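Local coordinates for Low temperature requirement C protein (Listeria monocytogenes, PDB 1Y9I), which probably acts as a phosphatidylglycerophosphatase, a lipid phosphatase of the PgpA family, and binds a magnesium and a calcium ion side by side, at residues 127-131 against 143-148; 58-64 against 104-109; 17-21 against 69-73; 87-91 against 139-144. All coordinates share one frame; numbering follows the deposited sequence.

Interaction 1 of 4, residues 127-131 against 143-148. With MG (magnesium ion), chain F.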
loop_
_atom_site.group_PDB
_atom_site.type_symbol
_atom_site.label_atom_id
_atom_site.label_comp_id
_atom_site.label_asym_id
_atom_site.label_seq_id
_atom_site.Cartn_x
_atom_site.Cartn_y
_atom_site.Cartn_z
ATOM N N ILE A 127 -17.862 9.031 -17.597
ATOM C CA ILE A 127 -17.516 10.259 -16.885
ATOM C C ILE A 127 -16.012 10.511 -16.783
ATOM O O ILE A 127 -15.577 11.658 -16.725
ATOM C CB ILE A 127 -18.131 10.261 -15.461
ATOM C CG1 ILE A 127 -17.915 11.620 -14.787
ATOM C CG2 ILE A 127 -17.507 9.158 -14.617
ATOM C CD1 ILE A 127 -18.654 12.757 -15.447
ATOM N N LEU A 128 -15.212 9.450 -16.765
ATOM C CA LEU A 128 -13.767 9.630 -16.670
ATOM C C LEU A 128 -13.214 10.371 -17.884
ATOM O O LEU A 128 -12.186 11.041 -17.796
ATOM C CB LEU A 128 -13.060 8.282 -16.496
ATOM C CG LEU A 128 -13.384 7.582 -15.167
ATOM C CD1 LEU A 128 -12.640 6.259 -15.083
ATOM C CD2 LEU A 128 -12.994 8.486 -13.999
ATOM N N ALA A 129 -13.899 10.260 -19.016
ATOM C CA ALA A 129 -13.457 10.952 -20.222
ATOM C C ALA A 129 -13.689 12.456 -20.056
ATOM O O ALA A 129 -12.880 13.273 -20.497
ATOM C CB ALA A 129 -14.214 10.431 -21.440
ATOM N N LYS A 130 -14.789 12.815 -19.405
ATOM C CA LYS A 130 -15.125 14.218 -19.184
ATOM C C LYS A 130 -14.182 14.894 -18.186
ATOM O O LYS A 130 -13.997 16.110 -18.219
ATOM C CB LYS A 130 -16.575 14.338 -18.701
ATOM C CG LYS A 130 -17.592 13.749 -19.669
ATOM C CD LYS A 130 -19.025 13.909 -19.165
ATOM C CE LYS A 130 -19.465 15.366 -19.139
ATOM N NZ LYS A 130 -20.849 15.526 -18.603
ATOM N N LEU A 131 -13.585 14.102 -17.303
ATOM C CA LEU A 131 -12.659 14.636 -16.310
ATOM C C LEU A 131 -11.239 14.690 -16.868
ATOM O O LEU A 131 -10.331 15.221 -16.224
ATOM C CB LEU A 131 -12.670 13.755 -15.055
ATOM C CG LEU A 131 -13.956 13.711 -14.230
ATOM C CD1 LEU A 131 -13.813 12.696 -13.104
ATOM C CD2 LEU A 131 -14.248 15.092 -13.671
ATOM N N LEU A 143 -9.432 14.226 -8.698
ATOM C CA LEU A 143 -10.769 13.690 -8.891
ATOM C C LEU A 143 -10.859 12.510 -9.856
ATOM O O LEU A 143 -11.675 11.603 -9.636
ATOM C CB LEU A 143 -11.729 14.796 -9.337
ATOM C CG LEU A 143 -13.192 14.349 -9.472
ATOM C CD1 LEU A 143 -13.665 13.718 -8.171
ATOM C CD2 LEU A 143 -14.064 15.543 -9.830
ATOM N N ASP A 144 -10.057 12.500 -10.921
ATOM C CA ASP A 144 -10.141 11.364 -11.838
ATOM C C ASP A 144 -9.787 10.055 -11.130
ATOM O O ASP A 144 -10.470 9.043 -11.320
ATOM C CB ASP A 144 -9.275 11.557 -13.100
ATOM C CG ASP A 144 -7.856 11.998 -12.804
ATOM O OD1 ASP A 144 -7.356 11.767 -11.684
ATOM O OD2 ASP A 144 -7.228 12.571 -13.722
ATOM N N ASP A 145 -8.740 10.078 -10.303
ATOM C CA ASP A 145 -8.325 8.890 -9.549
ATOM C C ASP A 145 -9.392 8.523 -8.527
ATOM O O ASP A 145 -9.692 7.346 -8.316
ATOM C CB ASP A 145 -7.023 9.151 -8.788
ATOM C CG ASP A 145 -5.884 9.530 -9.691
ATOM O OD1 ASP A 145 -5.349 8.642 -10.382
ATOM O OD2 ASP A 145 -5.526 10.725 -9.706
ATOM N N ILE A 146 -9.952 9.539 -7.875
ATOM C CA ILE A 146 -10.979 9.320 -6.866
ATOM C C ILE A 146 -12.194 8.586 -7.444
ATOM O O ILE A 146 -12.684 7.617 -6.863
ATOM C CB ILE A 146 -11.432 10.669 -6.244
ATOM C CG1 ILE A 146 -10.333 11.201 -5.313
ATOM C CG2 ILE A 146 -12.746 10.496 -5.506
ATOM C CD1 ILE A 146 -10.577 12.622 -4.794
ATOM N N VAL A 147 -12.668 9.049 -8.594
ATOM C CA VAL A 147 -13.823 8.443 -9.242
ATOM C C VAL A 147 -13.508 7.017 -9.680
ATOM O O VAL A 147 -14.299 6.103 -9.453
ATOM C CB VAL A 147 -14.271 9.300 -10.443
ATOM C CG1 VAL A 147 -15.399 8.612 -11.211
ATOM C CG2 VAL A 147 -14.725 10.657 -9.940
ATOM N N GLY A 148 -12.349 6.823 -10.296
ATOM C CA GLY A 148 -11.969 5.486 -10.719
ATOM C C GLY A 148 -11.852 4.553 -9.523
ATOM O O GLY A 148 -12.249 3.385 -9.592
HETATM MG MG MG F . -4.901 11.985 -11.328
HETATM O O HOH W 1 -4.798 12.873 -13.091
HETATM O O HOH W 2 -4.586 10.122 -12.195
#
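Leu143 opens the helical side of this contact: its CD2 lies 3.9 Å from CD2 of Leu131, the two side chains crossing at about a right angle, and its CG rests near Leu131 CD1. Asp144 follows and faces two ways. Its backbone O is 3.7 Å from CD2 of Leu128 and accepts the helical bond from Gly148 N, while its side chain, with CG set between backbone N and carbonyl carbon (chi1 49°), turns to the magnesium ion and binds it through OD1 at 2.5 Å. OD2 receives a bond from water 1, itself a ligand of the metal. Asp145, its CB pointing away from residues 127-131, adds OD2 at 2.1 Å from the magnesium ion. One turn beyond Leu143, Val147 uses both branches: CG1 meets CD2 of Leu128 at 3.7 Å and CG2 of Ile127 at 4.0 Å, whereas CG2 meets CD1 of Leu131 at 3.9 Å. Leu31 of helix 25-36 touches Ile127, Leu128 and Val147. Leucine, isoleucine and valine side chains thus pack one flank of the start of helix 143-160, whose consecutive aspartates, with Thr141 and Asp98, form the magnesium half of a binuclear metal site.

Interaction 2 of 4, residues 58-64 against 104-109; sequences KREVQNA and SIVNVY
Val108 fits between Lys58, Glu60 and Val61, and around it the contact divides into a close apolar half and a looser, watery one. On the close side, Val108 CG2 lies 3.8 Å from CG2 of Val61, which also meets CG2 of Ile105; Val61 crosses both partners at about a right angle. The same Val108 CG2 is 3.9 Å from CB of Glu60. Further along, the CB of Ala64 sits 3.7 Å from CG1 of Ile105. The backbones come nearest at Val61 and Ile105, their CA atoms 5.1 Å apart. On the outer side, the aliphatic part of Lys58, bent at chi2 (-70°), runs obliquely over CG1 of Val108, with CG at 3.6 Å, and brings CE 3.5 Å from OH of Tyr109. Polar atoms here are joined through solvent. Water 3 donates to Glu60 O and to Ser104 OG, and water 4 bonds Glu60 OE1 at 2.7 Å and Ser104 O at 2.8 Å. Glu60 OE1 also accepts from Ser111 N of a third subunit, and Ser104 OG bonds Leu101 O of its own chain. Helix 143-160 lies against Ile105 and helix 45-56 against Val61, while Ile100 of a second subunit packs on Ser104.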
loop_
_atom_site.group_PDB
_atom_site.type_symbol
_atom_site.label_atom_id
_atom_site.label_comp_id
_atom_site.label_asym_id
_atom_site.label_seq_id
_atom_site.Cartn_x
_atom_site.Cartn_y
_atom_site.Cartn_z
ATOM N N LYS A 58 -18.172 5.201 3.706
ATOM C CA LYS A 58 -16.935 4.911 4.426
ATOM C C LYS A 58 -16.173 6.185 4.758
ATOM O O LYS A 58 -15.874 6.984 3.876
ATOM C CB LYS A 58 -16.037 3.992 3.590
ATOM C CG LYS A 58 -16.584 2.591 3.381
ATOM C CD LYS A 58 -16.567 1.792 4.671
ATOM C CE LYS A 58 -16.978 0.351 4.422
ATOM N NZ LYS A 58 -16.827 -0.491 5.639
ATOM N N ARG A 59 -15.853 6.362 6.035
ATOM C CA ARG A 59 -15.120 7.533 6.485
ATOM C C ARG A 59 -13.787 7.659 5.738
ATOM O O ARG A 59 -13.388 8.753 5.349
ATOM C CB ARG A 59 -14.863 7.439 7.995
ATOM C CG ARG A 59 -14.403 8.741 8.632
ATOM C CD ARG A 59 -14.064 8.545 10.101
ATOM N NE ARG A 59 -13.850 9.816 10.788
ATOM C CZ ARG A 59 -14.826 10.648 11.142
ATOM N NH1 ARG A 59 -16.090 10.341 10.876
ATOM N NH2 ARG A 59 -14.539 11.789 11.755
ATOM N N GLU A 60 -13.107 6.533 5.540
ATOM C CA GLU A 60 -11.815 6.515 4.844
ATOM C C GLU A 60 -11.953 7.126 3.441
ATOM O O GLU A 60 -11.080 7.868 2.971
ATOM C CB GLU A 60 -11.318 5.068 4.737
ATOM C CG GLU A 60 -9.887 4.884 4.277
ATOM C CD GLU A 60 -8.872 5.017 5.404
ATOM O OE1 GLU A 60 -7.737 4.521 5.238
ATOM O OE2 GLU A 60 -9.204 5.619 6.447
ATOM N N VAL A 61 -13.052 6.797 2.774
ATOM C CA VAL A 61 -13.318 7.306 1.434
ATOM C C VAL A 61 -13.641 8.799 1.485
ATOM O O VAL A 61 -13.153 9.576 0.680
ATOM C CB VAL A 61 -14.496 6.542 0.793
ATOM C CG1 VAL A 61 -14.904 7.191 -0.528
ATOM C CG2 VAL A 61 -14.086 5.093 0.568
ATOM N N GLN A 62 -14.453 9.196 2.451
ATOM C CA GLN A 62 -14.825 10.598 2.571
ATOM C C GLN A 62 -13.610 11.498 2.785
ATOM O O GLN A 62 -13.512 12.576 2.187
ATOM C CB GLN A 62 -15.828 10.749 3.707
ATOM C CG GLN A 62 -17.134 10.022 3.427
ATOM C CD GLN A 62 -17.907 9.726 4.688
ATOM O OE1 GLN A 62 -17.594 10.252 5.750
ATOM N NE2 GLN A 62 -18.932 8.879 4.576
ATOM N N ASN A 63 -12.680 11.051 3.621
ATOM C CA ASN A 63 -11.474 11.824 3.890
ATOM C C ASN A 63 -10.665 12.042 2.621
ATOM O O ASN A 63 -10.152 13.135 2.384
ATOM C CB ASN A 63 -10.605 11.124 4.946
ATOM C CG ASN A 63 -11.201 11.213 6.343
ATOM O OD1 ASN A 63 -11.855 12.195 6.681
ATOM N ND2 ASN A 63 -10.954 10.198 7.168
ATOM N N ALA A 64 -10.556 10.996 1.804
ATOM C CA ALA A 64 -9.803 11.080 0.560
ATOM C C ALA A 64 -10.509 11.974 -0.456
ATOM O O ALA A 64 -9.860 12.748 -1.153
ATOM C CB ALA A 64 -9.587 9.683 -0.024
ATOM N N SER A 104 -6.153 4.496 -1.389
ATOM C CA SER A 104 -6.708 4.345 -0.046
ATOM C C SER A 104 -8.218 4.098 -0.127
ATOM O O SER A 104 -8.812 3.496 0.773
ATOM C CB SER A 104 -6.420 5.592 0.804
ATOM O OG SER A 104 -7.224 6.693 0.411
ATOM N N ILE A 105 -8.835 4.571 -1.208
ATOM C CA ILE A 105 -10.264 4.370 -1.415
ATOM C C ILE A 105 -10.447 2.922 -1.853
ATOM O O ILE A 105 -11.309 2.211 -1.351
ATOM C CB ILE A 105 -10.808 5.309 -2.515
ATOM C CG1 ILE A 105 -10.778 6.757 -2.015
ATOM C CG2 ILE A 105 -12.222 4.894 -2.913
ATOM C CD1 ILE A 105 -11.191 7.780 -3.080
ATOM N N VAL A 106 -9.613 2.483 -2.787
ATOM C CA VAL A 106 -9.691 1.104 -3.263
ATOM C C VAL A 106 -9.510 0.116 -2.112
ATOM O O VAL A 106 -10.243 -0.876 -1.992
ATOM C CB VAL A 106 -8.591 0.812 -4.303
ATOM C CG1 VAL A 106 -8.654 -0.654 -4.735
ATOM C CG2 VAL A 106 -8.753 1.724 -5.503
ATOM N N ASN A 107 -8.518 0.387 -1.270
ATOM C CA ASN A 107 -8.207 -0.493 -0.152
ATOM C C ASN A 107 -9.326 -0.783 0.827
ATOM O O ASN A 107 -9.272 -1.790 1.533
ATOM C CB ASN A 107 -6.994 0.045 0.606
ATOM C CG ASN A 107 -5.707 -0.578 0.125
ATOM O OD1 ASN A 107 -4.665 0.079 0.061
ATOM N ND2 ASN A 107 -5.770 -1.862 -0.213
ATOM N N VAL A 108 -10.334 0.083 0.882
ATOM C CA VAL A 108 -11.442 -0.144 1.801
ATOM C C VAL A 108 -12.098 -1.496 1.537
ATOM O O VAL A 108 -12.718 -2.080 2.429
ATOM C CB VAL A 108 -12.500 0.977 1.701
ATOM C CG1 VAL A 108 -13.626 0.715 2.674
ATOM C CG2 VAL A 108 -11.858 2.318 2.018
ATOM N N TYR A 109 -11.974 -1.993 0.309
ATOM C CA TYR A 109 -12.530 -3.299 -0.012
ATOM C C TYR A 109 -11.476 -4.304 -0.472
ATOM O O TYR A 109 -11.788 -5.296 -1.130
ATOM C CB TYR A 109 -13.670 -3.165 -1.033
ATOM C CG TYR A 109 -14.951 -2.695 -0.378
ATOM C CD1 TYR A 109 -15.658 -3.535 0.486
ATOM C CD2 TYR A 109 -15.421 -1.393 -0.559
ATOM C CE1 TYR A 109 -16.793 -3.092 1.158
ATOM C CE2 TYR A 109 -16.559 -0.939 0.112
ATOM C CZ TYR A 109 -17.237 -1.796 0.968
ATOM O OH TYR A 109 -18.348 -1.357 1.651
HETATM O O HOH W 3 -8.261 7.921 2.950
HETATM O O HOH W 4 -7.866 2.679 3.280
#

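Interaction 3 of 4, residues 17-21 against 69-73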
loop_
_atom_site.group_PDB
_atom_site.type_symbol
_atom_site.label_atom_id
_atom_site.label_comp_id
_atom_site.label_asym_id
_atom_site.label_seq_id
_atom_site.Cartn_x
_atom_site.Cartn_y
_atom_site.Cartn_z
ATOM N N TRP A 17 -19.756 17.816 -2.729
ATOM C CA TRP A 17 -18.611 18.331 -3.463
ATOM C C TRP A 17 -18.399 17.537 -4.747
ATOM O O TRP A 17 -18.060 18.105 -5.782
ATOM C CB TRP A 17 -17.341 18.301 -2.606
ATOM C CG TRP A 17 -16.446 19.490 -2.858
ATOM C CD1 TRP A 17 -16.642 20.482 -3.778
ATOM C CD2 TRP A 17 -15.233 19.819 -2.171
ATOM N NE1 TRP A 17 -15.633 21.408 -3.706
ATOM C CE2 TRP A 17 -14.751 21.027 -2.727
ATOM C CE3 TRP A 17 -14.503 19.213 -1.138
ATOM C CZ2 TRP A 17 -13.574 21.644 -2.289
ATOM C CZ3 TRP A 17 -13.330 19.825 -0.699
ATOM C CH2 TRP A 17 -12.879 21.030 -1.276
ATOM N N LEU A 18 -18.590 16.222 -4.677
ATOM C CA LEU A 18 -18.449 15.385 -5.862
ATOM C C LEU A 18 -19.434 15.893 -6.917
ATOM O O LEU A 18 -19.066 16.138 -8.069
ATOM C CB LEU A 18 -18.765 13.920 -5.535
ATOM C CG LEU A 18 -17.646 13.040 -4.974
ATOM C CD1 LEU A 18 -18.220 11.714 -4.493
ATOM C CD2 LEU A 18 -16.596 12.806 -6.052
ATOM N N ILE A 19 -20.689 16.051 -6.502
ATOM C CA ILE A 19 -21.751 16.525 -7.387
ATOM C C ILE A 19 -21.418 17.909 -7.933
ATOM O O ILE A 19 -21.602 18.178 -9.120
ATOM C CB ILE A 19 -23.108 16.564 -6.643
ATOM C CG1 ILE A 19 -23.537 15.134 -6.300
ATOM C CG2 ILE A 19 -24.166 17.267 -7.504
ATOM C CD1 ILE A 19 -24.775 15.034 -5.439
ATOM N N GLU A 20 -20.917 18.777 -7.063
ATOM C CA GLU A 20 -20.536 20.125 -7.460
ATOM C C GLU A 20 -19.433 20.090 -8.518
ATOM O O GLU A 20 -19.353 20.974 -9.377
ATOM C CB GLU A 20 -20.068 20.912 -6.230
ATOM C CG GLU A 20 -19.405 22.242 -6.539
ATOM C CD GLU A 20 -19.135 23.064 -5.291
ATOM O OE1 GLU A 20 -18.365 24.044 -5.378
ATOM O OE2 GLU A 20 -19.697 22.737 -4.224
ATOM N N ARG A 21 -18.584 19.066 -8.462
ATOM C CA ARG A 21 -17.501 18.931 -9.429
ATOM C C ARG A 21 -17.988 18.279 -10.720
ATOM O O ARG A 21 -17.220 18.101 -11.664
ATOM C CB ARG A 21 -16.339 18.129 -8.828
ATOM C CG ARG A 21 -15.694 18.814 -7.627
ATOM C CD ARG A 21 -15.149 20.198 -7.990
ATOM N NE ARG A 21 -13.916 20.121 -8.764
ATOM C CZ ARG A 21 -13.313 21.161 -9.332
ATOM N NH1 ARG A 21 -13.831 22.378 -9.223
ATOM N NH2 ARG A 21 -12.179 20.985 -9.996
ATOM N N ILE A 69 -10.208 16.632 -3.808
ATOM C CA ILE A 69 -10.932 17.700 -4.498
ATOM C C ILE A 69 -10.425 19.064 -4.034
ATOM O O ILE A 69 -10.300 19.994 -4.831
ATOM C CB ILE A 69 -12.449 17.615 -4.240
ATOM C CG1 ILE A 69 -13.011 16.321 -4.842
ATOM C CG2 ILE A 69 -13.149 18.821 -4.869
ATOM C CD1 ILE A 69 -14.515 16.150 -4.657
ATOM N N GLN A 70 -10.117 19.173 -2.746
ATOM C CA GLN A 70 -9.610 20.425 -2.188
ATOM C C GLN A 70 -8.361 20.875 -2.936
ATOM O O GLN A 70 -8.206 22.058 -3.250
ATOM C CB GLN A 70 -9.273 20.253 -0.707
ATOM C CG GLN A 70 -8.662 21.490 -0.052
ATOM C CD GLN A 70 -9.601 22.687 -0.061
ATOM O OE1 GLN A 70 -9.750 23.377 -1.076
ATOM N NE2 GLN A 70 -10.247 22.933 1.068
ATOM N N LEU A 71 -7.466 19.930 -3.213
ATOM C CA LEU A 71 -6.237 20.235 -3.928
ATOM C C LEU A 71 -6.510 20.641 -5.376
ATOM O O LEU A 71 -5.886 21.578 -5.883
ATOM C CB LEU A 71 -5.270 19.039 -3.862
ATOM C CG LEU A 71 -4.618 18.806 -2.488
ATOM C CD1 LEU A 71 -3.868 17.460 -2.467
ATOM C CD2 LEU A 71 -3.661 19.954 -2.180
ATOM N N ASP A 72 -7.431 19.949 -6.046
ATOM C CA ASP A 72 -7.775 20.296 -7.429
ATOM C C ASP A 72 -8.276 21.735 -7.518
ATOM O O ASP A 72 -7.863 22.506 -8.394
ATOM C CB ASP A 72 -8.897 19.399 -7.963
ATOM C CG ASP A 72 -8.442 17.994 -8.252
ATOM O OD1 ASP A 72 -7.218 17.771 -8.335
ATOM O OD2 ASP A 72 -9.323 17.117 -8.413
ATOM N N VAL A 73 -9.200 22.061 -6.621
ATOM C CA VAL A 73 -9.822 23.380 -6.555
ATOM C C VAL A 73 -8.794 24.472 -6.288
ATOM O O VAL A 73 -8.834 25.537 -6.905
ATOM C CB VAL A 73 -10.919 23.400 -5.464
ATOM C CG1 VAL A 73 -11.479 24.810 -5.288
ATOM C CG2 VAL A 73 -12.039 22.438 -5.848
HETATM O O HOH W 5 -11.869 18.094 -9.198
#
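Ile69 projects its CG2 methyl onto the indole of Trp17 in a CH-pi contact, the centre of a helix-to-helix junction in this all-helical bundle. The methyl stands 3.6 Å from the centroid of the five-membered ring and 15° off its normal, squarely over the face. Placed anti to the backbone N by a chi1 of -65° for CG1, it also touches Arg21, whose CG lies 3.8 Å away, so one branch packs against both residues. The other branch ends in CD1, near the backbone N of Leu18 and 4.2 Å from CD2 of that residue. At the far end of the indole, CH2 approaches CA of Gln70 to 3.4 Å and CZ2 is close to CG2 of Val73. That same valine methyl lies over one face of the Arg21 guanidinium, toward its rim, so Val73 bridges the indole and the charged group.

The second shell sets the direction of the arginine. Its chain, bent at chi2 and chi3, carries the guanidinium past Ile69 to a salt bridge between NH2 and Glu76, further along helix 59-76. Trp17 has a cation-pi partner in Lys13, one turn earlier in its own helix, and Val81 of a second subunit packs on the indole. The carboxylate of Asp72 accepts the backbone N-H groups of Phe142 (OD1) and Leu143 (OD2) at the start of helix 143-160. Water 5 ties it to the arginine: lying in the guanidinium plane, at the edge, it accepts from Arg21 NE at 2.9 Å and donates to Asp72 OD2 at 2.8 Å.

Interaction 4 of 4, residues 87-91 against 139-144. With MG (magnesium ion), chain F.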
loop_
_atom_site.group_PDB
_atom_site.type_symbol
_atom_site.label_atom_id
_atom_site.label_comp_id
_atom_site.label_asym_id
_atom_site.label_seq_id
_atom_site.Cartn_x
_atom_site.Cartn_y
_atom_site.Cartn_z
ATOM N N ILE A 87 2.657 21.613 -11.161
ATOM C CA ILE A 87 2.634 20.154 -11.186
ATOM C C ILE A 87 1.214 19.586 -11.160
ATOM O O ILE A 87 0.859 18.743 -11.986
ATOM C CB ILE A 87 3.453 19.586 -10.008
ATOM C CG1 ILE A 87 4.926 19.941 -10.202
ATOM C CG2 ILE A 87 3.267 18.072 -9.906
ATOM C CD1 ILE A 87 5.814 19.572 -9.028
ATOM N N ILE A 88 0.404 20.057 -10.220
ATOM C CA ILE A 88 -0.970 19.588 -10.095
ATOM C C ILE A 88 -1.887 20.100 -11.211
ATOM O O ILE A 88 -2.666 19.337 -11.778
ATOM C CB ILE A 88 -1.561 19.982 -8.714
ATOM C CG1 ILE A 88 -0.851 19.186 -7.609
ATOM C CG2 ILE A 88 -3.058 19.729 -8.680
ATOM C CD1 ILE A 88 -1.275 19.556 -6.194
ATOM N N SER A 89 -1.791 21.382 -11.550
ATOM C CA SER A 89 -2.665 21.908 -12.593
ATOM C C SER A 89 -2.360 21.302 -13.964
ATOM O O SER A 89 -3.249 21.188 -14.802
ATOM C CB SER A 89 -2.583 23.443 -12.648
ATOM O OG SER A 89 -1.308 23.883 -13.072
ATOM N N ALA A 90 -1.113 20.888 -14.180
ATOM C CA ALA A 90 -0.715 20.301 -15.457
ATOM C C ALA A 90 -0.814 18.777 -15.458
ATOM O O ALA A 90 -0.464 18.128 -16.450
ATOM C CB ALA A 90 0.706 20.720 -15.799
ATOM N N ASP A 91 -1.275 18.212 -14.345
ATOM C CA ASP A 91 -1.411 16.763 -14.210
ATOM C C ASP A 91 -0.129 16.051 -14.651
ATOM O O ASP A 91 -0.169 15.103 -15.440
ATOM C CB ASP A 91 -2.607 16.280 -15.037
ATOM C CG ASP A 91 -3.001 14.842 -14.726
ATOM O OD1 ASP A 91 -2.431 14.245 -13.784
ATOM O OD2 ASP A 91 -3.897 14.314 -15.422
ATOM N N VAL A 139 -9.245 21.611 -13.340
ATOM C CA VAL A 139 -8.230 20.679 -12.859
ATOM C C VAL A 139 -8.928 19.511 -12.162
ATOM O O VAL A 139 -9.728 19.713 -11.253
ATOM C CB VAL A 139 -7.266 21.381 -11.871
ATOM C CG1 VAL A 139 -6.244 20.394 -11.336
ATOM C CG2 VAL A 139 -6.556 22.528 -12.577
ATOM N N HIS A 140 -8.632 18.294 -12.604
ATOM C CA HIS A 140 -9.238 17.095 -12.029
ATOM C C HIS A 140 -8.161 16.051 -11.762
ATOM O O HIS A 140 -8.410 14.846 -11.825
ATOM C CB HIS A 140 -10.286 16.523 -12.990
ATOM C CG HIS A 140 -11.472 17.416 -13.193
ATOM N ND1 HIS A 140 -12.389 17.674 -12.197
ATOM C CD2 HIS A 140 -11.890 18.110 -14.279
ATOM C CE1 HIS A 140 -13.322 18.488 -12.660
ATOM N NE2 HIS A 140 -13.042 18.766 -13.920
ATOM N N THR A 141 -6.962 16.535 -11.469
ATOM C CA THR A 141 -5.815 15.691 -11.193
ATOM C C THR A 141 -6.111 14.650 -10.111
ATOM O O THR A 141 -5.737 13.483 -10.240
ATOM C CB THR A 141 -4.624 16.563 -10.778
ATOM O OG1 THR A 141 -4.288 17.432 -11.871
ATOM C CG2 THR A 141 -3.418 15.707 -10.415
ATOM N N PHE A 142 -6.784 15.068 -9.049
ATOM C CA PHE A 142 -7.120 14.144 -7.966
ATOM C C PHE A 142 -8.478 13.480 -8.158
ATOM O O PHE A 142 -8.658 12.307 -7.826
ATOM C CB PHE A 142 -7.109 14.877 -6.631
ATOM C CG PHE A 142 -5.741 15.133 -6.108
ATOM C CD1 PHE A 142 -5.126 14.215 -5.264
ATOM C CD2 PHE A 142 -5.035 16.270 -6.499
ATOM C CE1 PHE A 142 -3.824 14.419 -4.818
ATOM C CE2 PHE A 142 -3.728 16.483 -6.058
ATOM C CZ PHE A 142 -3.125 15.555 -5.217
ATOM N N LEU A 143 -9.432 14.226 -8.698
ATOM C CA LEU A 143 -10.769 13.690 -8.891
ATOM C C LEU A 143 -10.859 12.510 -9.856
ATOM O O LEU A 143 -11.675 11.603 -9.636
ATOM C CB LEU A 143 -11.729 14.796 -9.337
ATOM C CG LEU A 143 -13.192 14.349 -9.472
ATOM C CD1 LEU A 143 -13.665 13.718 -8.171
ATOM C CD2 LEU A 143 -14.064 15.543 -9.830
ATOM N N ASP A 144 -10.057 12.500 -10.921
ATOM C CA ASP A 144 -10.141 11.364 -11.838
ATOM C C ASP A 144 -9.787 10.055 -11.130
ATOM O O ASP A 144 -10.470 9.043 -11.320
ATOM C CB ASP A 144 -9.275 11.557 -13.100
ATOM C CG ASP A 144 -7.856 11.998 -12.804
ATOM O OD1 ASP A 144 -7.356 11.767 -11.684
ATOM O OD2 ASP A 144 -7.228 12.571 -13.722
HETATM MG MG MG F . -4.901 11.985 -11.328
HETATM O O HOH W 1 -4.798 12.873 -13.091
HETATM O O HOH W 2 -4.586 10.122 -12.195
#
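The binuclear metal site has one of its walls here, where the end of helix 84-89 meets the loop leading into helix 143-160. Helix 84-89 closes in a Schellman motif, with Asp91 at positive phi. Thr141 reaches both structures: its backbone O binds the magnesium ion at 2.0 Å, while its OG1 donates to Ile88 O over 2.5 Å, a short bond. A chi1 of -62° brings OG1 to that acceptor by setting it anti to the carbonyl carbon of its own residue. The C=O...OG1 angle is 154°, with the donor tilted 15° from the carbonyl plane. Because Ile88 O also accepts from Asp91 N, this carbonyl joins the helix end to the metal-binding loop. Apolar groups fill in beside it. Ile88 CD1 meets CE2 of Phe142 at the ring edge at 3.9 Å, and Val139 sets CG1 3.8 Å from Ile88 O and CG2 3.9 Å from CA of Ser89. Glu76 of helix 59-76 accepts the backbone N-H of Val139 through OE2. Asp91 OD2 and Asp144 OD2 are 4.1 Å apart. His134 NE2 bonds the Asp91 carboxylate at OD2, and water 1 donates weakly to its OD1, Asp91 OD1 lying 2.8 Å from the water oxygen.

From the N terminus, interaction 3 comes first, bringing helix 9-20 back against the later part of helix 59-76 across 47 intervening residues. Interaction 2 starts from the early part of that same helix and closes on helix 97-106; the two contacts cross, since their segments alternate. Interaction 4 begins between the segments of interaction 2, at helix 84-89, and crosses it as well before ending at residues 139-144. Interaction 1 spans the shortest loop and ends on the same part of the chain as interaction 4; the two share Leu143, Asp144 and the magnesium ion. Helix 143-160 unites them: Ile146 touches Ala64 and Ile105, while Asp72 reaches the helix start.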